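Local coordinates for protein transcriptional regulator, MarR family (Silicibacter pomeroyi DSS-3, PDB 3BOQ) that probably acts as a DNA-binding transcription factor of the MarR family, with a winged helix-turn-helix fold and two subunits in its assembly, at residues G29-D34 and R125-L130; R37-E42 and S120-R125; K49-A54 and L72-G77; Q55-P60 and A106-A111. All coordinates share one frame; numbering follows the deposited sequence.

Interaction 1: residues G29-D34 and R125-L130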
loop_
_atom_site.group_PDB
_atom_site.type_symbol
_atom_site.label_atom_id
_atom_site.label_comp_id
_atom_site.label_asym_id
_atom_site.label_seq_id
_atom_site.Cartn_x
_atom_site.Cartn_y
_atom_site.Cartn_z
ATOM N N GLY B 29 1.319 -4.463 -2.753
ATOM C CA GLY B 29 0.879 -5.653 -2.020
ATOM C C GLY B 29 1.850 -6.828 -1.976
ATOM O O GLY B 29 1.980 -7.487 -0.922
ATOM N N LEU B 30 2.498 -7.116 -3.114
ATOM C CA LEU B 30 3.453 -8.209 -3.241
ATOM C C LEU B 30 4.689 -7.952 -2.382
ATOM O O LEU B 30 5.298 -8.878 -1.862
ATOM C CB LEU B 30 3.927 -8.344 -4.690
ATOM C CG LEU B 30 3.623 -9.540 -5.582
ATOM C CD1 LEU B 30 4.605 -9.549 -6.747
ATOM C CD2 LEU B 30 3.703 -10.862 -4.829
ATOM N N VAL B 31 5.101 -6.695 -2.288
ATOM C CA VAL B 31 6.291 -6.359 -1.529
ATOM C C VAL B 31 5.920 -6.258 -0.049
ATOM O O VAL B 31 6.589 -6.842 0.791
ATOM C CB VAL B 31 7.000 -5.109 -2.084
ATOM C CG1 VAL B 31 8.069 -4.590 -1.128
ATOM C CG2 VAL B 31 7.598 -5.410 -3.470
ATOM N N PHE B 32 4.822 -5.579 0.258
ATOM C CA PHE B 32 4.478 -5.266 1.621
ATOM C C PHE B 32 4.207 -6.502 2.481
ATOM O O PHE B 32 4.758 -6.614 3.565
ATOM C CB PHE B 32 3.274 -4.327 1.657
ATOM C CG PHE B 32 3.031 -3.725 2.994
ATOM C CD1 PHE B 32 3.419 -2.413 3.243
ATOM C CD2 PHE B 32 2.441 -4.474 4.003
ATOM C CE1 PHE B 32 3.216 -1.834 4.481
ATOM C CE2 PHE B 32 2.231 -3.921 5.252
ATOM C CZ PHE B 32 2.627 -2.588 5.496
ATOM N N GLY B 33 3.360 -7.412 2.001
ATOM C CA GLY B 33 3.026 -8.631 2.714
ATOM C C GLY B 33 4.226 -9.486 3.119
ATOM O O GLY B 33 4.250 -10.080 4.204
ATOM N N ASP B 34 5.225 -9.548 2.245
ATOM C CA ASP B 34 6.366 -10.424 2.446
ATOM C C ASP B 34 7.436 -9.770 3.261
ATOM O O ASP B 34 8.002 -10.410 4.135
ATOM C CB ASP B 34 6.956 -10.810 1.112
ATOM C CG ASP B 34 6.432 -12.124 0.618
ATOM O OD1 ASP B 34 5.232 -12.425 0.871
ATOM O OD2 ASP B 34 7.227 -12.856 -0.029
ATOM N N ARG B 125 18.138 -6.395 3.201
ATOM C CA ARG B 125 18.349 -7.746 2.710
ATOM C C ARG B 125 17.016 -8.387 2.205
ATOM O O ARG B 125 16.979 -8.967 1.127
ATOM C CB ARG B 125 19.064 -8.628 3.770
ATOM C CG ARG B 125 19.251 -10.078 3.298
ATOM C CD ARG B 125 20.008 -11.006 4.253
ATOM N NE ARG B 125 19.965 -10.564 5.639
ATOM C CZ ARG B 125 18.933 -10.733 6.471
ATOM N NH1 ARG B 125 17.819 -11.339 6.062
ATOM N NH2 ARG B 125 19.013 -10.274 7.714
ATOM N N ILE B 126 15.934 -8.274 2.976
ATOM C CA ILE B 126 14.667 -8.921 2.587
ATOM C C ILE B 126 14.148 -8.335 1.270
ATOM O O ILE B 126 13.747 -9.076 0.354
ATOM C CB ILE B 126 13.586 -8.862 3.722
ATOM C CG1 ILE B 126 14.014 -9.715 4.936
ATOM C CG2 ILE B 126 12.250 -9.383 3.241
ATOM C CD1 ILE B 126 13.516 -9.156 6.265
ATOM N N LEU B 127 14.181 -7.008 1.177
ATOM C CA LEU B 127 13.743 -6.303 -0.012
ATOM C C LEU B 127 14.557 -6.716 -1.260
ATOM O O LEU B 127 13.964 -7.067 -2.322
ATOM C CB LEU B 127 13.753 -4.777 0.229
ATOM C CG LEU B 127 13.184 -3.835 -0.839
ATOM C CD1 LEU B 127 11.673 -4.026 -1.076
ATOM C CD2 LEU B 127 13.486 -2.395 -0.425
ATOM N N ALA B 128 15.889 -6.699 -1.116
ATOM C CA ALA B 128 16.836 -7.202 -2.153
ATOM C C ALA B 128 16.497 -8.628 -2.586
ATOM O O ALA B 128 16.373 -8.913 -3.785
ATOM C CB ALA B 128 18.280 -7.123 -1.678
ATOM N N GLU B 129 16.270 -9.501 -1.611
ATOM C CA GLU B 129 15.818 -10.860 -1.883
ATOM C C GLU B 129 14.467 -10.916 -2.602
ATOM O O GLU B 129 14.309 -11.676 -3.558
ATOM C CB GLU B 129 15.930 -11.728 -0.612
ATOM C CG GLU B 129 17.473 -11.824 -0.114
ATOM C CD GLU B 129 17.722 -12.633 1.181
ATOM O OE1 GLU B 129 16.910 -12.577 2.172
ATOM O OE2 GLU B 129 18.774 -13.313 1.237
ATOM N N LEU B 130 13.508 -10.065 -2.225
ATOM C CA LEU B 130 12.197 -10.069 -2.901
ATOM C C LEU B 130 12.297 -9.619 -4.362
ATOM O O LEU B 130 11.523 -10.054 -5.200
ATOM C CB LEU B 130 11.208 -9.183 -2.157
ATOM C CG LEU B 130 10.691 -9.702 -0.803
ATOM C CD1 LEU B 130 9.918 -8.618 -0.012
ATOM C CD2 LEU B 130 9.858 -10.990 -0.955
#
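Leu130 has CG anti to its carbonyl carbon (chi1 -72°); this torsion sets CG, and CD1 and CD2 beyond it meet the Val31 carbonyl and the side of Asp34 on the facing helix. Val31 CG1 lies anti to the backbone N (chi1 168°) and makes a second apolar touch, meeting Leu127 CD1 at 3.6 Å. Leu130 has the largest share of the buried surface. Its CD2 sits against the side of Asp34, 3.6 Å from Asp34 CB and 3.4 Å from Asp34 OD2, so that a methyl group lies beside a carboxylate oxygen without a polar bond between them. The other branch, CD1, lies 3.9 Å from the backbone O of Val31 and as far from Asp34 CB, bridging residues one turn apart. Replacing Leu130 with an alanine would probably open a gap beside Asp34 CB and the Val31 carbonyl, leaving the Val31–Leu127 methyl pair as the main apolar touch. The short helical segments approach to 10.6 Å between axes, with their directions 139° apart, which leaves room for side chains to meet between two roughly antiparallel backbones. The contact joins helix 12-43 to the last turns of helix 110-130, with Ile126 and Leu130 also packing on Gln38 of the former helix, while Trp21 of the second subunit covers Val31 and Leu150 of that subunit packs on Leu30.

Interaction 2: residues R37-E42 and S120-R125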
loop_
_atom_site.group_PDB
_atom_site.type_symbol
_atom_site.label_atom_id
_atom_site.label_comp_id
_atom_site.label_asym_id
_atom_site.label_seq_id
_atom_site.Cartn_x
_atom_site.Cartn_y
_atom_site.Cartn_z
ATOM N N ARG B 37 5.978 -9.756 6.841
ATOM C CA ARG B 37 6.004 -11.092 7.447
ATOM C C ARG B 37 7.434 -11.559 7.740
ATOM O O ARG B 37 7.664 -12.128 8.788
ATOM C CB ARG B 37 5.236 -12.117 6.585
ATOM C CG ARG B 37 5.585 -13.602 6.852
ATOM C CD ARG B 37 4.520 -14.557 6.262
ATOM N NE ARG B 37 4.445 -15.842 6.981
ATOM C CZ ARG B 37 3.315 -16.525 7.206
ATOM N NH1 ARG B 37 2.140 -16.061 6.769
ATOM N NH2 ARG B 37 3.351 -17.674 7.875
ATOM N N GLN B 38 8.380 -11.314 6.832
ATOM C CA GLN B 38 9.804 -11.622 7.075
ATOM C C GLN B 38 10.526 -10.739 8.098
ATOM O O GLN B 38 11.350 -11.221 8.852
ATOM C CB GLN B 38 10.601 -11.673 5.773
ATOM C CG GLN B 38 10.229 -12.860 4.938
ATOM C CD GLN B 38 11.160 -13.035 3.775
ATOM O OE1 GLN B 38 12.324 -13.407 3.945
ATOM N NE2 GLN B 38 10.658 -12.779 2.575
ATOM N N LEU B 39 10.228 -9.451 8.106
ATOM C CA LEU B 39 10.791 -8.529 9.086
ATOM C C LEU B 39 10.334 -8.895 10.503
ATOM O O LEU B 39 11.111 -8.777 11.473
ATOM C CB LEU B 39 10.389 -7.086 8.741
ATOM C CG LEU B 39 11.236 -5.939 9.285
ATOM C CD1 LEU B 39 12.751 -6.082 8.926
ATOM C CD2 LEU B 39 10.668 -4.608 8.859
ATOM N N LEU B 40 9.084 -9.349 10.605
ATOM C CA LEU B 40 8.507 -9.802 11.870
ATOM C C LEU B 40 9.188 -11.096 12.323
ATOM O O LEU B 40 9.672 -11.182 13.465
ATOM C CB LEU B 40 6.971 -9.953 11.804
ATOM C CG LEU B 40 6.105 -8.814 12.387
ATOM C CD1 LEU B 40 4.597 -8.917 11.993
ATOM C CD2 LEU B 40 6.221 -8.716 13.906
ATOM N N ASP B 41 9.254 -12.084 11.428
ATOM C CA ASP B 41 9.932 -13.323 11.741
ATOM C C ASP B 41 11.374 -13.046 12.191
ATOM O O ASP B 41 11.770 -13.530 13.240
ATOM C CB ASP B 41 9.883 -14.342 10.593
ATOM C CG ASP B 41 10.771 -15.560 10.865
ATOM O OD1 ASP B 41 10.373 -16.477 11.642
ATOM O OD2 ASP B 41 11.903 -15.592 10.330
ATOM N N GLU B 42 12.143 -12.260 11.444
ATOM C CA GLU B 42 13.556 -12.036 11.799
ATOM C C GLU B 42 13.832 -11.099 13.008
ATOM O O GLU B 42 14.855 -11.209 13.637
ATOM C CB GLU B 42 14.353 -11.609 10.557
ATOM C CG GLU B 42 14.057 -12.548 9.383
ATOM C CD GLU B 42 15.071 -12.500 8.240
ATOM O OE1 GLU B 42 16.190 -11.948 8.431
ATOM O OE2 GLU B 42 14.733 -13.043 7.144
ATOM N N SER B 120 17.204 -2.607 10.133
ATOM C CA SER B 120 17.511 -1.880 8.914
ATOM C C SER B 120 18.330 -2.760 7.966
ATOM O O SER B 120 18.085 -2.775 6.768
ATOM C CB SER B 120 18.279 -0.615 9.283
ATOM O OG SER B 120 18.322 0.265 8.197
ATOM N N GLU B 121 19.287 -3.500 8.514
ATOM C CA GLU B 121 20.090 -4.452 7.759
ATOM C C GLU B 121 19.172 -5.533 7.177
ATOM O O GLU B 121 19.230 -5.834 5.969
ATOM C CB GLU B 121 21.150 -5.070 8.685
ATOM C CG GLU B 121 22.455 -5.492 8.043
ATOM C CD GLU B 121 23.629 -5.631 9.074
ATOM O OE1 GLU B 121 23.390 -5.691 10.327
ATOM O OE2 GLU B 121 24.806 -5.691 8.620
ATOM N N ALA B 122 18.327 -6.094 8.045
ATOM C CA ALA B 122 17.362 -7.154 7.706
ATOM C C ALA B 122 16.366 -6.731 6.628
ATOM O O ALA B 122 16.071 -7.497 5.718
ATOM C CB ALA B 122 16.609 -7.615 8.962
ATOM N N HIS B 123 15.860 -5.511 6.765
ATOM C CA HIS B 123 14.870 -4.917 5.864
ATOM C C HIS B 123 15.406 -4.809 4.412
ATOM O O HIS B 123 14.699 -5.168 3.463
ATOM C CB HIS B 123 14.504 -3.521 6.388
ATOM C CG HIS B 123 13.682 -2.711 5.442
ATOM N ND1 HIS B 123 14.232 -2.030 4.379
ATOM C CD2 HIS B 123 12.354 -2.450 5.412
ATOM C CE1 HIS B 123 13.275 -1.393 3.729
ATOM N NE2 HIS B 123 12.128 -1.636 4.335
ATOM N N ASN B 124 16.630 -4.282 4.272
ATOM C CA ASN B 124 17.283 -4.111 2.990
ATOM C C ASN B 124 17.740 -5.428 2.375
ATOM O O ASN B 124 17.761 -5.562 1.152
ATOM C CB ASN B 124 18.476 -3.150 3.112
ATOM C CG ASN B 124 18.050 -1.723 3.496
ATOM O OD1 ASN B 124 16.872 -1.380 3.453
ATOM N ND2 ASN B 124 19.009 -0.902 3.873
ATOM N N ARG B 125 18.138 -6.395 3.201
ATOM C CA ARG B 125 18.349 -7.746 2.710
ATOM C C ARG B 125 17.016 -8.387 2.205
ATOM O O ARG B 125 16.979 -8.967 1.127
ATOM C CB ARG B 125 19.064 -8.628 3.770
ATOM C CG ARG B 125 19.251 -10.078 3.298
ATOM C CD ARG B 125 20.008 -11.006 4.253
ATOM N NE ARG B 125 19.965 -10.564 5.639
ATOM C CZ ARG B 125 18.933 -10.733 6.471
ATOM N NH1 ARG B 125 17.819 -11.339 6.062
ATOM N NH2 ARG B 125 19.013 -10.274 7.714
#
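Leu39 leads the tight part of this helix pair with its CD1 methyl, which lies 3.8 Å from the backbone N of His123, 4.0 Å from His123 CB and 4.2 Å from Ala122 CB. Its CG is anti to the backbone N (chi1 -158°); beyond it CD1 makes these contacts, and the other methyl, CD2, comes to the edge of the His123 ring, near the ring plane. That ring is also held from its own helix, since His123 ND1 donates to Asn124 OD1 at 2.9 Å, nearly in the plane of the imidazole. Phe50 stacks on the ring and Leu47 packs beside it, completing a buried aromatic and aliphatic layer. The other side is polar and exposed. There Glu42 OE1 receives Arg125 NH1 at 2.9 Å through its syn lone pair, and NH2 of the same guanidinium adds a weak bond to that oxygen at 3.4 Å. Carboxylate and guanidinium are nearly coplanar, 1° apart, yet one oxygen takes both donors, so this is a forked salt bridge and not a two-oxygen pairing. An apolar helix interface with a salt bridge on its exposed side thus joins helix 12-43 to helix 110-130, the long helices that, in MarR proteins, connect the winged helix-turn-helix domain with the dimerisation region.

Interaction 3: residues K49-A54 and L72-G77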
loop_
_atom_site.group_PDB
_atom_site.type_symbol
_atom_site.label_atom_id
_atom_site.label_comp_id
_atom_site.label_asym_id
_atom_site.label_seq_id
_atom_site.Cartn_x
_atom_site.Cartn_y
_atom_site.Cartn_z
ATOM N N LYS B 49 5.918 -0.515 12.346
ATOM C CA LYS B 49 6.829 -0.200 13.447
ATOM C C LYS B 49 8.217 0.239 13.003
ATOM O O LYS B 49 8.752 1.256 13.479
ATOM C CB LYS B 49 6.972 -1.416 14.352
ATOM C CG LYS B 49 5.762 -1.672 15.247
ATOM C CD LYS B 49 6.117 -2.578 16.394
ATOM C CE LYS B 49 4.894 -2.906 17.155
ATOM N NZ LYS B 49 5.178 -3.975 18.138
ATOM N N PHE B 50 8.811 -0.556 12.114
ATOM C CA PHE B 50 10.092 -0.234 11.505
ATOM C C PHE B 50 10.005 1.152 10.871
ATOM O O PHE B 50 10.879 1.995 11.100
ATOM C CB PHE B 50 10.489 -1.293 10.457
ATOM C CG PHE B 50 11.748 -0.944 9.718
ATOM C CD1 PHE B 50 12.994 -1.163 10.304
ATOM C CD2 PHE B 50 11.689 -0.309 8.476
ATOM C CE1 PHE B 50 14.174 -0.793 9.661
ATOM C CE2 PHE B 50 12.865 0.062 7.805
ATOM C CZ PHE B 50 14.116 -0.188 8.399
ATOM N N ASP B 51 8.943 1.387 10.090
ATOM C CA ASP B 51 8.718 2.680 9.470
ATOM C C ASP B 51 8.744 3.879 10.450
ATOM O O ASP B 51 9.478 4.853 10.210
ATOM C CB ASP B 51 7.443 2.651 8.623
ATOM C CG ASP B 51 7.062 4.020 8.089
ATOM O OD1 ASP B 51 7.977 4.765 7.661
ATOM O OD2 ASP B 51 5.847 4.351 8.109
ATOM N N ALA B 52 7.964 3.811 11.537
ATOM C CA ALA B 52 8.008 4.834 12.597
ATOM C C ALA B 52 9.409 5.043 13.181
ATOM O O ALA B 52 9.881 6.182 13.323
ATOM C CB ALA B 52 7.012 4.501 13.707
HETATM N N MSE B 53 10.078 3.944 13.514
HETATM C CA MSE B 53 11.441 4.012 14.085
HETATM C C MSE B 53 12.478 4.669 13.164
HETATM O O MSE B 53 13.390 5.347 13.632
HETATM C CB MSE B 53 11.914 2.633 14.503
HETATM C CG MSE B 53 11.060 2.046 15.579
HETATM SE SE MSE B 53 11.429 0.160 15.949
HETATM C CE MSE B 53 13.203 0.360 16.840
ATOM N N ALA B 54 12.328 4.457 11.860
ATOM C CA ALA B 54 13.191 5.049 10.865
ATOM C C ALA B 54 13.112 6.574 10.890
ATOM O O ALA B 54 14.137 7.247 10.755
ATOM C CB ALA B 54 12.830 4.505 9.475
ATOM N N LEU B 72 5.735 9.521 8.342
ATOM C CA LEU B 72 5.528 8.101 8.104
ATOM C C LEU B 72 5.348 7.814 6.593
ATOM O O LEU B 72 4.630 8.525 5.880
ATOM C CB LEU B 72 4.301 7.626 8.898
ATOM C CG LEU B 72 4.420 6.822 10.200
ATOM C CD1 LEU B 72 5.533 7.274 11.144
ATOM C CD2 LEU B 72 3.079 6.835 10.894
ATOM N N LYS B 73 6.022 6.768 6.117
ATOM C CA LYS B 73 5.895 6.374 4.708
ATOM C C LYS B 73 4.762 5.382 4.530
ATOM O O LYS B 73 4.220 5.270 3.466
ATOM C CB LYS B 73 7.214 5.793 4.175
ATOM C CG LYS B 73 8.193 6.845 3.697
ATOM C CD LYS B 73 9.386 6.982 4.637
ATOM C CE LYS B 73 10.351 8.079 4.136
ATOM N NZ LYS B 73 9.630 9.363 3.914
ATOM N N VAL B 74 4.464 4.616 5.576
ATOM C CA VAL B 74 3.295 3.758 5.600
ATOM C C VAL B 74 2.212 4.574 6.320
ATOM O O VAL B 74 2.464 5.141 7.386
ATOM C CB VAL B 74 3.591 2.415 6.331
ATOM C CG1 VAL B 74 2.377 1.481 6.227
ATOM C CG2 VAL B 74 4.843 1.740 5.757
ATOM N N THR B 75 1.021 4.656 5.745
ATOM C CA THR B 75 -0.042 5.493 6.303
ATOM C C THR B 75 -0.560 5.014 7.675
ATOM O O THR B 75 -0.988 3.855 7.815
ATOM C CB THR B 75 -1.227 5.533 5.360
ATOM O OG1 THR B 75 -1.955 4.307 5.500
ATOM C CG2 THR B 75 -0.748 5.691 3.914
ATOM N N ASN B 76 -0.529 5.926 8.660
ATOM C CA ASN B 76 -0.973 5.697 10.063
ATOM C C ASN B 76 -0.399 4.521 10.882
ATOM O O ASN B 76 0.819 4.291 10.936
ATOM C CB ASN B 76 -2.506 5.693 10.163
ATOM C CG ASN B 76 -3.056 7.042 10.503
ATOM O OD1 ASN B 76 -2.490 8.065 10.110
ATOM N ND2 ASN B 76 -4.169 7.068 11.242
ATOM N N GLY B 77 -1.318 3.782 11.498
ATOM C CA GLY B 77 -1.025 2.756 12.480
ATOM C C GLY B 77 -1.791 3.178 13.722
ATOM O O GLY B 77 -1.498 2.686 14.827
#
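The carboxylate of Asp51 is enclosed by Leu72, Lys73 and Val74: the amide and side chain of Val74 lie over one face, Leu72 CG lies over the opposite face on the OD2 side, and the Lys73 amide comes in at the edge. The three belong to the turn of the helix-turn-helix, between helix 65-71 and helix 79-88, and Asp51 reaches them from helix 47-58. Its CG stands anti to the backbone N (chi1 173°), which sets CG on the side of the turn. Lys73 N gives OD1 a nearly straight bond of 3.2 Å on the syn side, only 16° out of the carboxylate plane, together with a weak second bond to OD2. Val74 N meets OD2 at 2.9 Å from its own face, 55° out of the plane. Two consecutive backbone amides thus grip one buried carboxylate, which fixes the rotation of the acid and the path of the turn together, and their N-H dipoles would be expected to favour the charged form. An alanine at Asp51 would probably leave the Lys73 and Val74 amides without this acceptor and the turn less firmly tied to helix 47-58. Lys73 also packs on Leu22 of the second subunit, whereas Ala52 packs on Leu82 and Leu86 of helix 79-88. Carbon packs on the acid as well, Leu72 CG lying 3.5 Å from Asp51 OD2. Beyond it comes an apolar contact, where Leu72 CD1 reaches Ala52, 3.8 Å from the Ala52 CA and 4.1 Å from the Ala52 CB.

Interaction 4: residues Q55-P60 and A106-A111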
loop_
_atom_site.group_PDB
_atom_site.type_symbol
_atom_site.label_atom_id
_atom_site.label_comp_id
_atom_site.label_asym_id
_atom_site.label_seq_id
_atom_site.Cartn_x
_atom_site.Cartn_y
_atom_site.Cartn_z
ATOM N N GLN B 55 11.905 7.113 11.065
ATOM C CA GLN B 55 11.713 8.565 11.113
ATOM C C GLN B 55 12.381 9.127 12.346
ATOM O O GLN B 55 13.033 10.154 12.270
ATOM C CB GLN B 55 10.231 8.951 11.092
ATOM C CG GLN B 55 9.415 8.222 10.051
ATOM C CD GLN B 55 10.141 8.074 8.699
ATOM O OE1 GLN B 55 10.204 6.973 8.133
ATOM N NE2 GLN B 55 10.703 9.175 8.193
ATOM N N LEU B 56 12.242 8.419 13.464
ATOM C CA LEU B 56 12.856 8.812 14.722
ATOM C C LEU B 56 14.374 8.668 14.702
ATOM O O LEU B 56 15.067 9.540 15.211
ATOM C CB LEU B 56 12.250 8.042 15.902
ATOM C CG LEU B 56 10.717 8.070 15.988
ATOM C CD1 LEU B 56 10.210 7.063 16.987
ATOM C CD2 LEU B 56 10.183 9.464 16.301
ATOM N N ALA B 57 14.899 7.579 14.136
ATOM C CA ALA B 57 16.357 7.434 14.007
ATOM C C ALA B 57 16.967 8.533 13.128
ATOM O O ALA B 57 18.092 8.961 13.393
ATOM C CB ALA B 57 16.742 6.059 13.493
ATOM N N ARG B 58 16.239 8.978 12.094
ATOM C CA ARG B 58 16.669 10.109 11.271
ATOM C C ARG B 58 16.630 11.439 12.066
ATOM O O ARG B 58 17.369 12.383 11.747
ATOM C CB ARG B 58 15.840 10.218 9.964
ATOM C CG ARG B 58 16.458 11.187 8.895
ATOM C CD ARG B 58 15.790 11.174 7.471
ATOM N NE ARG B 58 15.156 9.887 7.106
ATOM C CZ ARG B 58 15.791 8.721 6.907
ATOM N NH1 ARG B 58 17.119 8.622 7.030
ATOM N NH2 ARG B 58 15.085 7.629 6.599
ATOM N N ASN B 59 15.781 11.489 13.099
ATOM C CA ASN B 59 15.504 12.714 13.876
ATOM C C ASN B 59 15.744 12.539 15.388
ATOM O O ASN B 59 14.787 12.444 16.154
ATOM C CB ASN B 59 14.056 13.186 13.651
ATOM C CG ASN B 59 13.743 13.491 12.187
ATOM O OD1 ASN B 59 13.829 14.646 11.740
ATOM N ND2 ASN B 59 13.355 12.464 11.441
ATOM N N PRO B 60 17.019 12.545 15.832
ATOM C CA PRO B 60 17.352 12.151 17.213
ATOM C C PRO B 60 17.035 13.192 18.302
ATOM O O PRO B 60 17.195 12.895 19.489
ATOM C CB PRO B 60 18.867 11.889 17.160
ATOM C CG PRO B 60 19.297 12.164 15.742
ATOM C CD PRO B 60 18.220 12.966 15.092
ATOM N N ALA B 106 8.758 12.026 20.669
ATOM C CA ALA B 106 9.145 10.621 20.615
ATOM C C ALA B 106 10.615 10.434 20.225
ATOM O O ALA B 106 11.094 11.018 19.249
ATOM C CB ALA B 106 8.229 9.859 19.664
ATOM N N LYS B 107 11.316 9.630 21.022
ATOM C CA LYS B 107 12.728 9.313 20.850
ATOM C C LYS B 107 12.889 7.807 21.046
ATOM O O LYS B 107 12.217 7.194 21.881
ATOM C CB LYS B 107 13.583 10.014 21.908
ATOM C CG LYS B 107 13.963 11.478 21.674
ATOM C CD LYS B 107 14.630 12.020 22.966
ATOM C CE LYS B 107 14.709 13.555 23.058
ATOM N NZ LYS B 107 16.011 14.136 22.565
ATOM N N LEU B 108 13.788 7.213 20.272
ATOM C CA LEU B 108 14.177 5.815 20.449
ATOM C C LEU B 108 14.983 5.624 21.734
ATOM O O LEU B 108 15.902 6.393 22.007
ATOM C CB LEU B 108 15.032 5.410 19.256
ATOM C CG LEU B 108 14.555 4.643 18.026
ATOM C CD1 LEU B 108 13.064 4.737 17.713
ATOM C CD2 LEU B 108 15.410 5.067 16.888
ATOM N N THR B 109 14.626 4.615 22.532
ATOM C CA THR B 109 15.460 4.158 23.640
ATOM C C THR B 109 16.836 3.709 23.085
ATOM O O THR B 109 16.983 3.563 21.865
ATOM C CB THR B 109 14.783 2.977 24.404
ATOM O OG1 THR B 109 14.655 1.856 23.535
ATOM C CG2 THR B 109 13.402 3.322 24.903
ATOM N N ASP B 110 17.846 3.492 23.942
ATOM C CA ASP B 110 19.155 3.056 23.430
ATOM C C ASP B 110 19.021 1.724 22.702
ATOM O O ASP B 110 19.597 1.538 21.619
ATOM C CB ASP B 110 20.202 2.934 24.524
ATOM C CG ASP B 110 20.707 4.275 25.007
ATOM O OD1 ASP B 110 20.429 5.284 24.311
ATOM O OD2 ASP B 110 21.363 4.318 26.093
ATOM N N ALA B 111 18.241 0.820 23.302
ATOM C CA ALA B 111 17.969 -0.500 22.750
ATOM C C ALA B 111 17.073 -0.449 21.498
ATOM O O ALA B 111 17.177 -1.311 20.630
ATOM C CB ALA B 111 17.376 -1.431 23.828
#
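Strand 105-106 of the wing of the winged-helix fold and the loop that follows it pack Ala106 and Leu108 against the C-terminal end of helix 47-58, at Leu56 and Ala57. Leu56 has CG anti to its carbonyl carbon (chi1 -52°). Beyond that carbon the two methyls meet separate partners: CD2 sits 3.5 Å from the backbone O of Ala106 and 3.9 Å from Ala106 CB, while CD1 meets Leu108 CD1 at 3.8 Å. Leu108 is forked in the same way: CD1 goes to Leu56, whose CB it also approaches, and CD2 rests on Ala57, 3.8 Å from both its N and its CB. The two leucines therefore share a branch-to-branch contact at the centre, with an alanine beside each one. This is the place where the small antiparallel sheet of the fold meets the helices. Ala106 forms backbone hydrogen bonds with Leu63, Lys107 does so with Val93, and Leu56 packs further on Leu63, Leu68 and Val92. The outer side is polar. The extended chain of Lys107, bent at its last torsion, places NZ 3.5 Å from Pro60 O, longer than a normal hydrogen bond, and NZ makes a weak one to Asp61 O. Past the leucine, Thr109 ends the loop as the N-cap of helix 110-130, its OG1 bonding to Gly112 N and also to Gly90 O.

How the interactions relate
From the N terminus, helix 12-43 supplies the first half of two contacts: interaction 1 closes the widest loop, on the far end of helix 110-130, and interaction 2 closes a slightly shorter one inside it. Both lie on the same pair of long helices and their segments overlap at Arg125, with Ile126 packing on Leu39 between them. Helix 47-58 comes next and opens interactions 3 and 4, which cross each other along the chain and are nested within both outer loops. Interaction 3 ties that helix to the helix-turn-helix turn, interaction 4 to the wing strand and the loop after it. Phe50 connects this domain to interaction 2, and Phe32 meets Val74 to join interactions 1 and 3.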